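Side-chain contacts in C-glycoside 3-oxidase (Microbacterium trichothecenolyticum, PDB 7DVE), which oxidises the C3 hydroxyl of the sugar in C-glycosides such as isoorientin and mangiferin, using FAD and passing electrons to oxygen to give hydrogen peroxide: residues 352-355 with 356-359; 416-419 with 420-423; 360-363 with 364-367; 164-167 with 168-171. One frame throughout, in Å; residues are numbered along the deposited sequence.

Contact 1 (352-355 with 356-359); sequences PVKL and ADDD
Lys-354 reaches forward along the chain and pairs with Asp-357, three residues on, in the irregular loop that joins strands 341-347 and 366-373. At CB the lysine chain sets off with CG anti to the backbone N (chi1 -179°), and CB and CG serve to carry it away from the backbone. A bend at chi2 then turns the chain toward the following residues. CD passes the carbonyl of Ala-356 with 4.1 Å between CD and Ala-356 O, a loose contact. CE comes closer, 3.5 Å from Asp-357 OD1. Finally NZ forms a salt bridge with a hydrogen bond to the same oxygen, 3.0 Å from Lys-354 NZ to Asp-357 OD1. The ammonium approaches that oxygen from above the carboxylate, 44° out of its plane, and leaves OD2 of Asp-357 at 4.2 Å from NZ, so the grip is one-sided. Leu-355, between the partners, turns its side chain elsewhere, onto Val-302 of strand 300-307. Just upstream, Pro-352 touches the FAD. Both charged residues are exposed, and Lys-354 also touches a neighbouring molecule in the crystal. A single off-plane bond at the surface, reached through a bent chain, implies a modest electrostatic clasp, which solvent would probably screen, across a loop without regular structure.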
loop_
_atom_site.group_PDB
_atom_site.type_symbol
_atom_site.label_atom_id
_atom_site.label_comp_id
_atom_site.label_asym_id
_atom_site.label_seq_id
_atom_site.Cartn_x
_atom_site.Cartn_y
_atom_site.Cartn_z
ATOM N N PRO A 352 7.265 -1.960 10.116
ATOM C CA PRO A 352 6.690 -3.061 9.334
ATOM C C PRO A 352 7.491 -4.337 9.423
ATOM O O PRO A 352 7.015 -5.384 8.984
ATOM C CB PRO A 352 6.700 -2.515 7.893
ATOM C CG PRO A 352 7.794 -1.502 7.884
ATOM C CD PRO A 352 7.807 -0.887 9.262
ATOM N N VAL A 353 8.692 -4.283 9.957
ATOM C CA VAL A 353 9.539 -5.446 10.103
ATOM C C VAL A 353 9.923 -5.552 11.568
ATOM O O VAL A 353 10.224 -4.542 12.214
ATOM C CB VAL A 353 10.796 -5.338 9.218
ATOM C CG1 VAL A 353 11.680 -6.522 9.446
ATOM C CG2 VAL A 353 10.407 -5.227 7.769
ATOM N N LYS A 354 9.872 -6.768 12.094
ATOM C CA LYS A 354 10.435 -7.065 13.401
ATOM C C LYS A 354 11.946 -6.892 13.325
ATOM O O LYS A 354 12.628 -7.681 12.671
ATOM C CB LYS A 354 10.056 -8.487 13.809
ATOM C CG LYS A 354 10.564 -8.900 15.174
ATOM C CD LYS A 354 9.649 -8.383 16.260
ATOM C CE LYS A 354 9.761 -9.211 17.531
ATOM N NZ LYS A 354 11.131 -9.770 17.705
ATOM N N LEU A 355 12.466 -5.853 13.974
ATOM C CA LEU A 355 13.889 -5.532 13.972
ATOM C C LEU A 355 14.591 -5.985 15.240
ATOM O O LEU A 355 15.708 -6.510 15.173
ATOM C CB LEU A 355 14.092 -4.021 13.813
ATOM C CG LEU A 355 13.565 -3.357 12.545
ATOM C CD1 LEU A 355 14.189 -1.992 12.443
ATOM C CD2 LEU A 355 13.910 -4.192 11.324
ATOM N N ALA A 356 13.942 -5.806 16.387
ATOM C CA ALA A 356 14.503 -6.119 17.692
ATOM C C ALA A 356 13.360 -6.187 18.694
ATOM O O ALA A 356 12.198 -5.923 18.369
ATOM C CB ALA A 356 15.542 -5.079 18.114
ATOM N N ASP A 357 13.693 -6.565 19.913
ATOM C CA ASP A 357 12.755 -6.498 21.019
ATOM C C ASP A 357 13.072 -5.258 21.826
ATOM O O ASP A 357 14.247 -4.901 21.985
ATOM C CB ASP A 357 12.837 -7.731 21.929
ATOM C CG ASP A 357 12.458 -9.007 21.216
ATOM O OD1 ASP A 357 11.375 -9.038 20.588
ATOM O OD2 ASP A 357 13.215 -10.000 21.316
ATOM N N ASP A 358 12.026 -4.605 22.324
ATOM C CA ASP A 358 12.232 -3.482 23.227
ATOM C C ASP A 358 12.847 -3.993 24.517
ATOM O O ASP A 358 12.660 -5.149 24.906
ATOM C CB ASP A 358 10.913 -2.760 23.520
ATOM C CG ASP A 358 11.098 -1.265 23.863
ATOM O OD1 ASP A 358 12.225 -0.730 23.710
ATOM O OD2 ASP A 358 10.090 -0.622 24.284
ATOM N N ASP A 359 13.608 -3.126 25.159
ATOM C CA ASP A 359 14.172 -3.406 26.465
ATOM C C ASP A 359 13.080 -3.216 27.522
ATOM O O ASP A 359 12.609 -2.090 27.734
ATOM C CB ASP A 359 15.370 -2.489 26.721
ATOM C CG ASP A 359 15.956 -2.670 28.111
ATOM O OD1 ASP A 359 15.571 -3.647 28.782
ATOM O OD2 ASP A 359 16.788 -1.829 28.543
#

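Contact 2 (416-419 with 420-423); sequences KAEI and VRLG
Glu-418 and Arg-421 form an i to i+3 salt bridge on helix 406-424, which packs against the antiparallel sheet of this GMC oxidoreductase. The two side chains run alongside each other in the same direction. Arg-421 NE donates to Glu-418 OE1 at 3.0 Å, on the syn side of that oxygen but 28° out of the carboxylate plane, while OE1 lies almost in the plane of the guanidinium. A second, weak bond runs from Arg-421 NH2 to Glu-418 OE2, 3.4 Å apart. The two planes are turned 37° from each other, consistent with one firm bond and one long one. Each side chain leaves the helix with CG anti to its backbone N, Glu-418 with chi1 at 176°, and later bends bring the carboxylate to the edge of the guanidinium. NH1 of Arg-421 has another partner, the carbonyl oxygen of Val-184.

Van der Waals contacts lie beside this pair. Leu-422 brings CD2 to 3.5 Å from Glu-418 OE2, and its CG and CD1 lie against CG of the glutamate. The apolar packing falls to Ile-419, buried under the helix on Leu-369 and Leu-371 of strand 366-373 and on Ile-301 and Phe-303 of strand 300-307; its CG2 lies 4.3 Å from CG2 of Val-420.

Regular i to i+4 backbone bonds run through this part of the helix, from the amides of Val-420, Arg-421, Leu-422 and Gly-423 to the carbonyls of Lys-416, Ala-417, Glu-418 and Ile-419. CG2 of Val-420 lies beyond the oxygen of the first of these carbonyls, 3.4 Å from Lys-416 O.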
loop_
_atom_site.group_PDB
_atom_site.type_symbol
_atom_site.label_atom_id
_atom_site.label_comp_id
_atom_site.label_asym_id
_atom_site.label_seq_id
_atom_site.Cartn_x
_atom_site.Cartn_y
_atom_site.Cartn_z
ATOM N N LYS A 416 23.058 1.960 2.649
ATOM C CA LYS A 416 23.662 1.318 3.822
ATOM C C LYS A 416 24.529 2.297 4.629
ATOM O O LYS A 416 24.396 2.411 5.869
ATOM C CB LYS A 416 24.466 0.103 3.375
ATOM C CG LYS A 416 23.571 -0.943 2.729
ATOM C CD LYS A 416 24.396 -1.988 2.020
ATOM C CE LYS A 416 25.201 -2.763 3.035
ATOM N NZ LYS A 416 25.710 -3.979 2.415
ATOM N N ALA A 417 25.390 3.052 3.932
ATOM C CA ALA A 417 26.206 4.032 4.653
ATOM C C ALA A 417 25.341 5.120 5.297
ATOM O O ALA A 417 25.602 5.543 6.438
ATOM C CB ALA A 417 27.250 4.643 3.719
ATOM N N GLU A 418 24.278 5.553 4.617
ATOM C CA GLU A 418 23.458 6.614 5.210
ATOM C C GLU A 418 22.649 6.116 6.403
ATOM O O GLU A 418 22.432 6.874 7.360
ATOM C CB GLU A 418 22.524 7.257 4.178
ATOM C CG GLU A 418 21.552 8.335 4.790
ATOM C CD GLU A 418 22.253 9.622 5.270
ATOM O OE1 GLU A 418 23.501 9.687 5.223
ATOM O OE2 GLU A 418 21.554 10.580 5.700
ATOM N N ILE A 419 22.177 4.872 6.384
ATOM C CA ILE A 419 21.364 4.454 7.516
ATOM C C ILE A 419 22.232 4.300 8.750
ATOM O O ILE A 419 21.794 4.610 9.864
ATOM C CB ILE A 419 20.571 3.168 7.224
ATOM C CG1 ILE A 419 19.481 3.012 8.294
ATOM C CG2 ILE A 419 21.476 1.985 7.215
ATOM C CD1 ILE A 419 18.383 2.022 7.914
ATOM N N VAL A 420 23.486 3.869 8.579
ATOM C CA VAL A 420 24.375 3.839 9.740
ATOM C C VAL A 420 24.641 5.255 10.252
ATOM O O VAL A 420 24.616 5.506 11.468
ATOM C CB VAL A 420 25.677 3.090 9.400
ATOM C CG1 VAL A 420 26.632 3.122 10.581
ATOM C CG2 VAL A 420 25.340 1.670 9.031
ATOM N N ARG A 421 24.856 6.216 9.338
ATOM C CA ARG A 421 25.093 7.588 9.792
ATOM C C ARG A 421 23.885 8.151 10.548
ATOM O O ARG A 421 24.037 8.844 11.565
ATOM C CB ARG A 421 25.451 8.481 8.603
ATOM C CG ARG A 421 25.762 9.922 8.987
ATOM C CD ARG A 421 25.893 10.846 7.758
ATOM N NE ARG A 421 24.611 11.451 7.415
ATOM C CZ ARG A 421 24.072 12.470 8.078
ATOM N NH1 ARG A 421 24.697 13.038 9.096
ATOM N NH2 ARG A 421 22.877 12.927 7.715
ATOM N N LEU A 422 22.673 7.870 10.073
ATOM C CA LEU A 422 21.498 8.383 10.774
ATOM C C LEU A 422 21.298 7.681 12.117
ATOM O O LEU A 422 20.880 8.318 13.093
ATOM C CB LEU A 422 20.246 8.231 9.914
ATOM C CG LEU A 422 20.063 8.966 8.586
ATOM C CD1 LEU A 422 18.856 8.389 7.848
ATOM C CD2 LEU A 422 19.917 10.468 8.752
ATOM N N GLY A 423 21.572 6.371 12.194
ATOM C CA GLY A 423 21.350 5.668 13.450
ATOM C C GLY A 423 22.357 6.032 14.532
ATOM O O GLY A 423 22.010 6.118 15.713
#

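Contact 3 (360-363 with 364-367); sequences PAAP and GSIV
The flat carbonyl group of Ala-362 is met at its oxygen by two donors from Ser-365, one in its plane and one off it. Ser-365 OG lies in the carbonyl plane, 2.7 Å from Ala-362 O, whereas Ser-365 N, at 3.2 Å from that same Ala-362 O, is tilted 23° away. The amide bond closes a type II beta turn from Ala-362 to Ser-365, with Pro-363 and Gly-364 at its corners. Gly-364 has phi at 90°, where a CB would run into the carbonyl oxygen of Pro-363, so the turn suits a residue without a side chain. Ser-365 holds OG between its backbone N and carbonyl carbon (chi1 58°), which turns the hydroxyl back toward Ala-362; there it also passes 3.5 Å from CB of Ala-362. An alanine in place of Ser-365 would leave the Ala-362 oxygen with the amide as its one donor from the turn, and would probably let that carbonyl turn more easily. Beyond the turn the chain enters strand 366-373, and Ser-365 already shares a backbone hydrogen bond with Met-307. Asp-358 holds the middle of the turn from outside by accepting from the amide of Gly-364. With one carbonyl oxygen, that of Ala-362, held by both the amide and the hydroxyl of a buried serine, the chemistry implies a firmly set bend leading the loop into the sheet.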
loop_
_atom_site.group_PDB
_atom_site.type_symbol
_atom_site.label_atom_id
_atom_site.label_comp_id
_atom_site.label_asym_id
_atom_site.label_seq_id
_atom_site.Cartn_x
_atom_site.Cartn_y
_atom_site.Cartn_z
ATOM N N PRO A 360 12.659 -4.278 28.214
ATOM C CA PRO A 360 11.646 -4.096 29.269
ATOM C C PRO A 360 12.123 -3.199 30.393
ATOM O O PRO A 360 11.303 -2.555 31.052
ATOM C CB PRO A 360 11.376 -5.528 29.768
ATOM C CG PRO A 360 12.216 -6.454 28.908
ATOM C CD PRO A 360 13.283 -5.613 28.266
ATOM N N ALA A 361 13.433 -3.127 30.623
ATOM C CA ALA A 361 13.983 -2.198 31.601
ATOM C C ALA A 361 13.765 -0.736 31.219
ATOM O O ALA A 361 13.785 0.133 32.097
ATOM C CB ALA A 361 15.484 -2.450 31.772
ATOM N N ALA A 362 13.591 -0.434 29.933
ATOM C CA ALA A 362 13.579 0.950 29.449
ATOM C C ALA A 362 12.702 1.031 28.216
ATOM O O ALA A 362 13.190 1.217 27.099
ATOM C CB ALA A 362 14.999 1.424 29.144
ATOM N N PRO A 363 11.391 0.871 28.370
ATOM C CA PRO A 363 10.517 0.849 27.194
ATOM C C PRO A 363 10.648 2.133 26.390
ATOM O O PRO A 363 10.788 3.224 26.944
ATOM C CB PRO A 363 9.110 0.687 27.786
ATOM C CG PRO A 363 9.241 1.033 29.208
ATOM C CD PRO A 363 10.634 0.721 29.625
ATOM N N GLY A 364 10.645 1.978 25.067
ATOM C CA GLY A 364 10.780 3.082 24.151
ATOM C C GLY A 364 12.201 3.427 23.750
ATOM O O GLY A 364 12.379 4.257 22.858
ATOM N N SER A 365 13.220 2.804 24.349
ATOM C CA SER A 365 14.596 3.217 24.081
ATOM C C SER A 365 15.220 2.566 22.846
ATOM O O SER A 365 16.205 3.095 22.332
ATOM C CB SER A 365 15.475 2.942 25.301
ATOM O OG SER A 365 15.426 1.581 25.642
ATOM N N ILE A 366 14.688 1.444 22.367
ATOM C CA ILE A 366 15.158 0.807 21.137
ATOM C C ILE A 366 14.283 1.283 19.992
ATOM O O ILE A 366 13.056 1.144 20.052
ATOM C CB ILE A 366 15.103 -0.732 21.240
ATOM C CG1 ILE A 366 15.799 -1.259 22.505
ATOM C CG2 ILE A 366 15.676 -1.358 19.994
ATOM C CD1 ILE A 366 17.162 -0.750 22.708
ATOM N N VAL A 367 14.902 1.816 18.936
ATOM C CA VAL A 367 14.156 2.338 17.792
ATOM C C VAL A 367 14.688 1.699 16.526
ATOM O O VAL A 367 15.889 1.442 16.412
ATOM C CB VAL A 367 14.226 3.876 17.661
ATOM C CG1 VAL A 367 13.410 4.536 18.758
ATOM C CG2 VAL A 367 15.658 4.342 17.682
#

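Contact 4 (164-167 with 168-171); sequences TTDA and FDAS
The backbone oxygen of Asp-166 accepts from the amide of Asp-169 at 2.8 Å between Asp-166 O and Asp-169 N, closing a type I beta turn. The bond is nearly straight at the hydrogen, but the donor stands 51° above the carbonyl plane. A second type I turn, Phe-168 to Ser-171, follows at once, and an ST turn precedes both: Thr-164 OG1 accepts from Asp-166 N at 3.1 Å.

The two aspartates come uncomfortably near each other, Asp-166 OD1 lying 3.2 Å from Asp-169 OD2 with the carboxylate planes 43° apart. A charge from outside and a nearby hydroxyl probably ease this repulsion. Asp-169 OD1 forms a salt bridge with Arg-197, and Thr-165 OG1 donates to Asp-166 OD1 at 3.0 Å from above its carboxylate. An alanine at Asp-169 would remove the carboxylate and is likely to leave Arg-197 without this partner charge.

Phe-168 takes the buried side. With CG anti to its carbonyl carbon (chi1 -64°), the ring lies among Leu-200 and Leu-210 of the neighbouring strands, and its CD2 is 4.1 Å from CB of Ala-167, which touches Leu-210 as well. The loop leading from strand 163-164 to helix 176-183 is thus seated on the antiparallel sheet. A water bridges the paired turns, donating to Ala-167 O at 2.9 Å and accepting from Ala-170 N at 2.8 Å.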
loop_
_atom_site.group_PDB
_atom_site.type_symbol
_atom_site.label_atom_id
_atom_site.label_comp_id
_atom_site.label_asym_id
_atom_site.label_seq_id
_atom_site.Cartn_x
_atom_site.Cartn_y
_atom_site.Cartn_z
ATOM N N THR A 164 -2.339 12.348 9.867
ATOM C CA THR A 164 -1.936 13.386 10.802
ATOM C C THR A 164 -0.477 13.209 11.168
ATOM O O THR A 164 0.053 12.090 11.157
ATOM C CB THR A 164 -2.778 13.364 12.076
ATOM O OG1 THR A 164 -2.240 14.314 13.006
ATOM C CG2 THR A 164 -2.725 11.970 12.694
ATOM N N THR A 165 0.169 14.328 11.506
ATOM C CA THR A 165 1.558 14.319 11.963
ATOM C C THR A 165 1.692 14.400 13.483
ATOM O O THR A 165 2.793 14.200 13.998
ATOM C CB THR A 165 2.325 15.499 11.342
ATOM O OG1 THR A 165 1.726 16.731 11.783
ATOM C CG2 THR A 165 2.308 15.451 9.814
ATOM N N ASP A 166 0.609 14.696 14.205
ATOM C CA ASP A 166 0.666 15.110 15.600
ATOM C C ASP A 166 0.308 14.006 16.584
ATOM O O ASP A 166 0.372 14.243 17.787
ATOM C CB ASP A 166 -0.272 16.302 15.840
ATOM C CG ASP A 166 0.059 17.482 14.945
ATOM O OD1 ASP A 166 1.257 17.671 14.622
ATOM O OD2 ASP A 166 -0.871 18.217 14.555
ATOM N N ALA A 167 -0.036 12.813 16.105
ATOM C CA ALA A 167 -0.599 11.772 16.963
ATOM C C ALA A 167 0.274 11.463 18.177
ATOM O O ALA A 167 -0.252 11.126 19.248
ATOM C CB ALA A 167 -0.822 10.497 16.146
ATOM N N PHE A 168 1.592 11.602 18.042
ATOM C CA PHE A 168 2.540 11.305 19.106
ATOM C C PHE A 168 3.098 12.543 19.789
ATOM O O PHE A 168 4.061 12.420 20.545
ATOM C CB PHE A 168 3.703 10.480 18.555
ATOM C CG PHE A 168 3.298 9.141 18.050
ATOM C CD1 PHE A 168 3.271 8.048 18.894
ATOM C CD2 PHE A 168 2.931 8.967 16.727
ATOM C CE1 PHE A 168 2.876 6.801 18.430
ATOM C CE2 PHE A 168 2.542 7.723 16.261
ATOM C CZ PHE A 168 2.520 6.643 17.125
ATOM N N ASP A 169 2.519 13.732 19.573
ATOM C CA ASP A 169 3.165 14.945 20.084
ATOM C C ASP A 169 3.087 15.089 21.603
ATOM O O ASP A 169 3.829 15.908 22.158
ATOM C CB ASP A 169 2.568 16.197 19.444
ATOM C CG ASP A 169 3.135 16.484 18.057
ATOM O OD1 ASP A 169 3.970 15.708 17.550
ATOM O OD2 ASP A 169 2.713 17.497 17.457
ATOM N N ALA A 170 2.208 14.344 22.288
ATOM C CA ALA A 170 2.089 14.454 23.745
ATOM C C ALA A 170 2.939 13.439 24.504
ATOM O O ALA A 170 2.933 13.457 25.740
ATOM C CB ALA A 170 0.629 14.301 24.194
ATOM N N SER A 171 3.669 12.562 23.820
ATOM C CA SER A 171 4.359 11.575 24.630
ATOM C C SER A 171 5.651 12.161 25.208
ATOM O O SER A 171 6.225 13.099 24.647
ATOM C CB SER A 171 4.688 10.326 23.817
ATOM O OG SER A 171 5.991 10.399 23.314
HETATM O O HOH W 1 0.545 12.206 21.793
#

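How the contacts relate
Along the chain the order is contact 4, contact 1, contact 3, contact 2. Contacts 1 and 3 are consecutive pieces of the chain, running through the loop after strand 341-347 into strand 366-373; their centres are about 10 Å apart, and the two touch. Contact 2 sits on helix 406-424, about 18 Å from contact 1 and 21 Å from contact 3 between centres, packed on strands 300-307 and 366-373. Contact 4 lies about 19 Å from contact 3 and 25 Å from contact 2, centre to centre, beside strands 196-204 and 210-212. All four thus belong to or lie against the antiparallel sheet, and contact 1 extends from it to the FAD.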